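PDB 6AQ3: trafficking protein particle complex subunit 3 from Naegleria fowleri, which probably serves as the palmitoylated core subunit of a TRAPP tethering complex that helps transport vesicles reach their target membranes. Local coordinates for residues 137-148 / 164-174. Residues are numbered along the deposited sequence; the frame is centred on the assembly and turned at random.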
loop_
_atom_site.group_PDB
_atom_site.type_symbol
_atom_site.label_atom_id
_atom_site.label_comp_id
_atom_site.label_asym_id
_atom_site.label_seq_id
_atom_site.Cartn_x
_atom_site.Cartn_y
_atom_site.Cartn_z
ATOM N N LYS C 137 17.299 5.069 13.871
ATOM C CA LYS C 137 16.557 5.584 15.026
ATOM C C LYS C 137 17.142 6.903 15.499
ATOM O O LYS C 137 16.406 7.836 15.820
ATOM C CB LYS C 137 16.570 4.587 16.188
ATOM C CG LYS C 137 15.732 3.348 15.997
ATOM C CD LYS C 137 15.927 2.351 17.161
ATOM C CE LYS C 137 15.568 2.988 18.498
ATOM N NZ LYS C 137 15.475 1.984 19.597
ATOM N N GLN C 138 18.473 6.985 15.565
ATOM C CA GLN C 138 19.134 8.199 16.024
ATOM C C GLN C 138 18.838 9.363 15.090
ATOM O O GLN C 138 18.779 10.518 15.531
ATOM C CB GLN C 138 20.641 7.952 16.145
ATOM N N LYS C 139 18.666 9.078 13.799
ATOM C CA LYS C 139 18.303 10.092 12.823
ATOM C C LYS C 139 16.816 10.403 12.816
ATOM O O LYS C 139 16.379 11.279 12.053
ATOM C CB LYS C 139 18.773 9.659 11.432
ATOM C CG LYS C 139 20.298 9.715 11.257
ATOM C CD LYS C 139 20.687 9.199 9.877
ATOM C CE LYS C 139 22.161 8.817 9.784
ATOM N NZ LYS C 139 22.344 7.529 9.025
ATOM N N ARG C 140 16.032 9.718 13.646
ATOM C CA ARG C 140 14.605 10.001 13.830
ATOM C C ARG C 140 13.835 9.961 12.504
ATOM O O ARG C 140 13.093 10.883 12.152
ATOM C CB ARG C 140 14.392 11.334 14.563
ATOM C CG ARG C 140 14.703 11.183 16.053
ATOM C CD ARG C 140 14.296 12.348 16.925
ATOM N NE ARG C 140 12.852 12.298 17.153
ATOM C CZ ARG C 140 12.271 11.585 18.116
ATOM N NH1 ARG C 140 13.007 10.842 18.940
ATOM N NH2 ARG C 140 10.954 11.593 18.246
ATOM N N LEU C 141 13.964 8.847 11.792
ATOM C CA LEU C 141 12.993 8.555 10.746
ATOM C C LEU C 141 11.602 8.474 11.354
ATOM O O LEU C 141 11.403 7.864 12.412
ATOM C CB LEU C 141 13.327 7.217 10.082
ATOM C CG LEU C 141 12.271 6.585 9.184
ATOM C CD1 LEU C 141 12.228 7.324 7.860
ATOM C CD2 LEU C 141 12.571 5.083 8.997
ATOM N N TYR C 142 10.634 9.092 10.693
ATOM C CA TYR C 142 9.237 8.906 11.076
ATOM C C TYR C 142 8.616 7.974 10.041
ATOM O O TYR C 142 8.031 8.407 9.036
ATOM C CB TYR C 142 8.510 10.238 11.198
ATOM C CG TYR C 142 8.853 10.962 12.475
ATOM C CD1 TYR C 142 8.617 10.364 13.719
ATOM C CD2 TYR C 142 9.382 12.262 12.451
ATOM C CE1 TYR C 142 8.917 11.033 14.913
ATOM C CE2 TYR C 142 9.691 12.945 13.645
ATOM C CZ TYR C 142 9.454 12.316 14.868
ATOM O OH TYR C 142 9.745 12.954 16.048
ATOM N N TYR C 143 8.723 6.678 10.339
ATOM C CA TYR C 143 8.348 5.614 9.413
ATOM C C TYR C 143 6.969 5.830 8.794
ATOM O O TYR C 143 6.776 5.570 7.602
ATOM C CB TYR C 143 8.390 4.280 10.154
ATOM C CG TYR C 143 8.191 3.083 9.256
ATOM C CD1 TYR C 143 9.260 2.508 8.574
ATOM C CD2 TYR C 143 6.928 2.550 9.071
ATOM C CE1 TYR C 143 9.072 1.394 7.741
ATOM C CE2 TYR C 143 6.732 1.477 8.259
ATOM C CZ TYR C 143 7.799 0.900 7.592
ATOM O OH TYR C 143 7.556 -0.166 6.776
ATOM N N SER C 144 6.000 6.305 9.584
ATOM C CA SER C 144 4.618 6.486 9.147
ATOM C C SER C 144 4.276 7.924 8.770
ATOM O O SER C 144 3.097 8.296 8.818
ATOM C CB SER C 144 3.655 6.035 10.236
ATOM O OG SER C 144 3.800 4.668 10.484
ATOM N N ASN C 145 5.259 8.717 8.329
ATOM C CA ASN C 145 5.021 10.141 8.116
ATOM C C ASN C 145 3.970 10.405 7.048
ATOM O O ASN C 145 3.357 11.487 7.048
ATOM C CB ASN C 145 6.313 10.853 7.735
ATOM C CG ASN C 145 6.417 12.231 8.376
ATOM O OD1 ASN C 145 5.859 12.456 9.448
ATOM N ND2 ASN C 145 7.160 13.144 7.743
ATOM N N ILE C 146 3.715 9.427 6.171
ATOM C CA ILE C 146 2.659 9.561 5.175
ATOM C C ILE C 146 1.327 9.945 5.824
ATOM O O ILE C 146 0.481 10.578 5.184
ATOM C CB ILE C 146 2.547 8.262 4.362
ATOM C CG1 ILE C 146 1.751 8.500 3.085
ATOM C CG2 ILE C 146 1.858 7.181 5.189
ATOM C CD1 ILE C 146 1.984 7.431 2.040
ATOM N N ILE C 147 1.111 9.558 7.089
ATOM C CA ILE C 147 -0.133 9.902 7.780
ATOM C C ILE C 147 -0.273 11.414 7.938
ATOM O O ILE C 147 -1.368 11.970 7.785
ATOM C CB ILE C 147 -0.219 9.182 9.146
ATOM C CG1 ILE C 147 -0.219 7.657 8.954
ATOM C CG2 ILE C 147 -1.501 9.589 9.913
ATOM C CD1 ILE C 147 -0.288 6.879 10.252
ATOM N N CYS C 148 0.821 12.102 8.262
ATOM C CA CYS C 148 0.732 13.545 8.447
ATOM C C CYS C 148 0.304 14.245 7.163
ATOM O O CYS C 148 -0.519 15.175 7.194
ATOM C CB CYS C 148 2.069 14.094 8.934
ATOM S SG CYS C 148 2.517 13.480 10.562
ATOM N N CYS C 164 1.121 19.519 10.384
ATOM C CA CYS C 164 0.890 18.237 11.043
ATOM C C CYS C 164 2.186 17.436 11.037
ATOM O O CYS C 164 2.693 17.092 9.960
ATOM C CB CYS C 164 -0.230 17.470 10.337
ATOM S SG CYS C 164 -0.581 15.889 11.089
ATOM N N GLU C 165 2.725 17.148 12.227
ATOM C CA GLU C 165 4.011 16.472 12.342
ATOM C C GLU C 165 3.990 15.423 13.445
ATOM O O GLU C 165 3.234 15.520 14.418
ATOM C CB GLU C 165 5.162 17.451 12.611
ATOM C CG GLU C 165 4.991 18.279 13.888
ATOM C CD GLU C 165 4.218 19.581 13.661
ATOM O OE1 GLU C 165 4.041 19.972 12.484
ATOM O OE2 GLU C 165 3.795 20.225 14.658
ATOM N N TYR C 166 4.834 14.408 13.262
ATOM C CA TYR C 166 5.039 13.388 14.278
ATOM C C TYR C 166 5.870 13.959 15.424
ATOM O O TYR C 166 6.817 14.723 15.212
ATOM C CB TYR C 166 5.753 12.169 13.675
ATOM C CG TYR C 166 4.881 10.939 13.530
ATOM C CD1 TYR C 166 4.625 10.105 14.626
ATOM C CD2 TYR C 166 4.317 10.605 12.292
ATOM C CE1 TYR C 166 3.814 8.974 14.506
ATOM C CE2 TYR C 166 3.499 9.475 12.145
ATOM C CZ TYR C 166 3.258 8.670 13.252
ATOM O OH TYR C 166 2.467 7.566 13.094
ATOM N N LYS C 167 5.506 13.600 16.642
ATOM C CA LYS C 167 6.291 13.963 17.809
ATOM C C LYS C 167 6.839 12.762 18.565
ATOM O O LYS C 167 7.933 12.850 19.124
ATOM C CB LYS C 167 5.452 14.834 18.761
ATOM C CG LYS C 167 4.861 16.075 18.092
ATOM C CD LYS C 167 5.660 17.340 18.395
ATOM C CE LYS C 167 6.535 17.766 17.213
ATOM N NZ LYS C 167 7.240 19.060 17.471
ATOM N N LYS C 168 6.112 11.649 18.605
ATOM C CA LYS C 168 6.552 10.454 19.306
ATOM C C LYS C 168 6.157 9.237 18.484
ATOM O O LYS C 168 5.075 9.219 17.894
ATOM C CB LYS C 168 5.950 10.395 20.718
ATOM C CG LYS C 168 6.553 11.425 21.661
ATOM C CD LYS C 168 5.773 11.605 22.953
ATOM C CE LYS C 168 5.857 10.371 23.836
ATOM N NZ LYS C 168 5.323 10.624 25.207
ATOM N N CYS C 169 7.047 8.232 18.425
ATOM C CA CYS C 169 6.806 6.969 17.704
ATOM C C CYS C 169 7.503 5.821 18.433
ATOM O O CYS C 169 8.692 5.948 18.770
ATOM C CB CYS C 169 7.297 7.041 16.250
ATOM S SG CYS C 169 6.815 5.637 15.153
ATOM N N PRO C 170 6.802 4.723 18.717
ATOM C CA PRO C 170 7.454 3.600 19.422
ATOM C C PRO C 170 8.637 2.990 18.683
ATOM O O PRO C 170 9.537 2.448 19.335
ATOM C CB PRO C 170 6.312 2.585 19.621
ATOM C CG PRO C 170 5.140 3.118 18.896
ATOM C CD PRO C 170 5.340 4.598 18.715
ATOM N N LEU C 171 8.703 3.088 17.356
ATOM C CA LEU C 171 9.896 2.595 16.674
ATOM C C LEU C 171 11.155 3.339 17.101
ATOM O O LEU C 171 12.262 2.821 16.914
ATOM C CB LEU C 171 9.751 2.707 15.148
ATOM C CG LEU C 171 8.664 1.849 14.503
ATOM C CD1 LEU C 171 8.583 2.145 13.023
ATOM C CD2 LEU C 171 8.986 0.374 14.752
ATOM N N LEU C 172 11.016 4.546 17.645
ATOM C CA LEU C 172 12.145 5.320 18.132
ATOM C C LEU C 172 12.307 5.212 19.639
ATOM O O LEU C 172 13.111 5.945 20.216
ATOM C CB LEU C 172 11.980 6.790 17.725
ATOM C CG LEU C 172 11.636 7.082 16.252
ATOM C CD1 LEU C 172 11.102 8.470 16.122
ATOM C CD2 LEU C 172 12.853 6.921 15.346
ATOM N N GLY C 173 11.600 4.287 20.277
ATOM C CA GLY C 173 11.687 4.094 21.709
ATOM C C GLY C 173 10.684 4.868 22.523
ATOM O O GLY C 173 10.745 4.816 23.760
ATOM N N ASP C 174 9.741 5.557 21.880
ATOM C CA ASP C 174 8.707 6.275 22.610
ATOM C C ASP C 174 7.625 5.304 23.077
ATOM O O ASP C 174 7.477 4.199 22.551
ATOM C CB ASP C 174 8.107 7.381 21.736
ATOM C CG ASP C 174 9.141 8.420 21.322
ATOM O OD1 ASP C 174 9.965 8.786 22.181
ATOM O OD2 ASP C 174 9.164 8.837 20.141
HETATM O O HOH W 1 6.466 14.765 10.996
#
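Tyr142 and Tyr166 meet by a CH-pi contact: Tyr166 CB sits 3.4 Å from the centroid of the Tyr142 ring and 14° off its normal. The two ring planes, 17° apart, are nearly parallel but slid so far that they barely overlap. Apolar packing continues at Leu172, whose CD1 lies 3.6 Å from Tyr142 CE1 and also covers one face of the Arg140 guanidinium. Toward the strand end of the contact, Cys148 SG approaches the Tyr166 ring obliquely, 3.8 Å from Tyr166 CD2, a sulfur-aromatic contact. With CG beside its backbone N (chi1 -65°), Leu171 brings CD1 to 3.6 Å from Tyr143 CB.

Polar links are sparser. Arg140 NH2 donates within the guanidinium plane to Tyr142 OH (2.9 Å), a nearly straight bond that helps fix the phenol. It also makes a long salt bridge of 3.8 Å to Asp174 OD2. That carboxylate oxygen accepts from Cys169 N through its anti lone pair. One water bridges Asn145 OD1 and Tyr166 N, while Asn145 ND2 donates to Asn53 O.

At the start of helix 146-157, Ile147 touches the bound palmitic acid. The arrangement joins the loop linking helices 134-138 and 146-157, entered through a Schellman motif at Arg140, to edge strand 160-168 of this chain's sheet and the following turn 169-174, within the TRAPP-family alpha/beta fold.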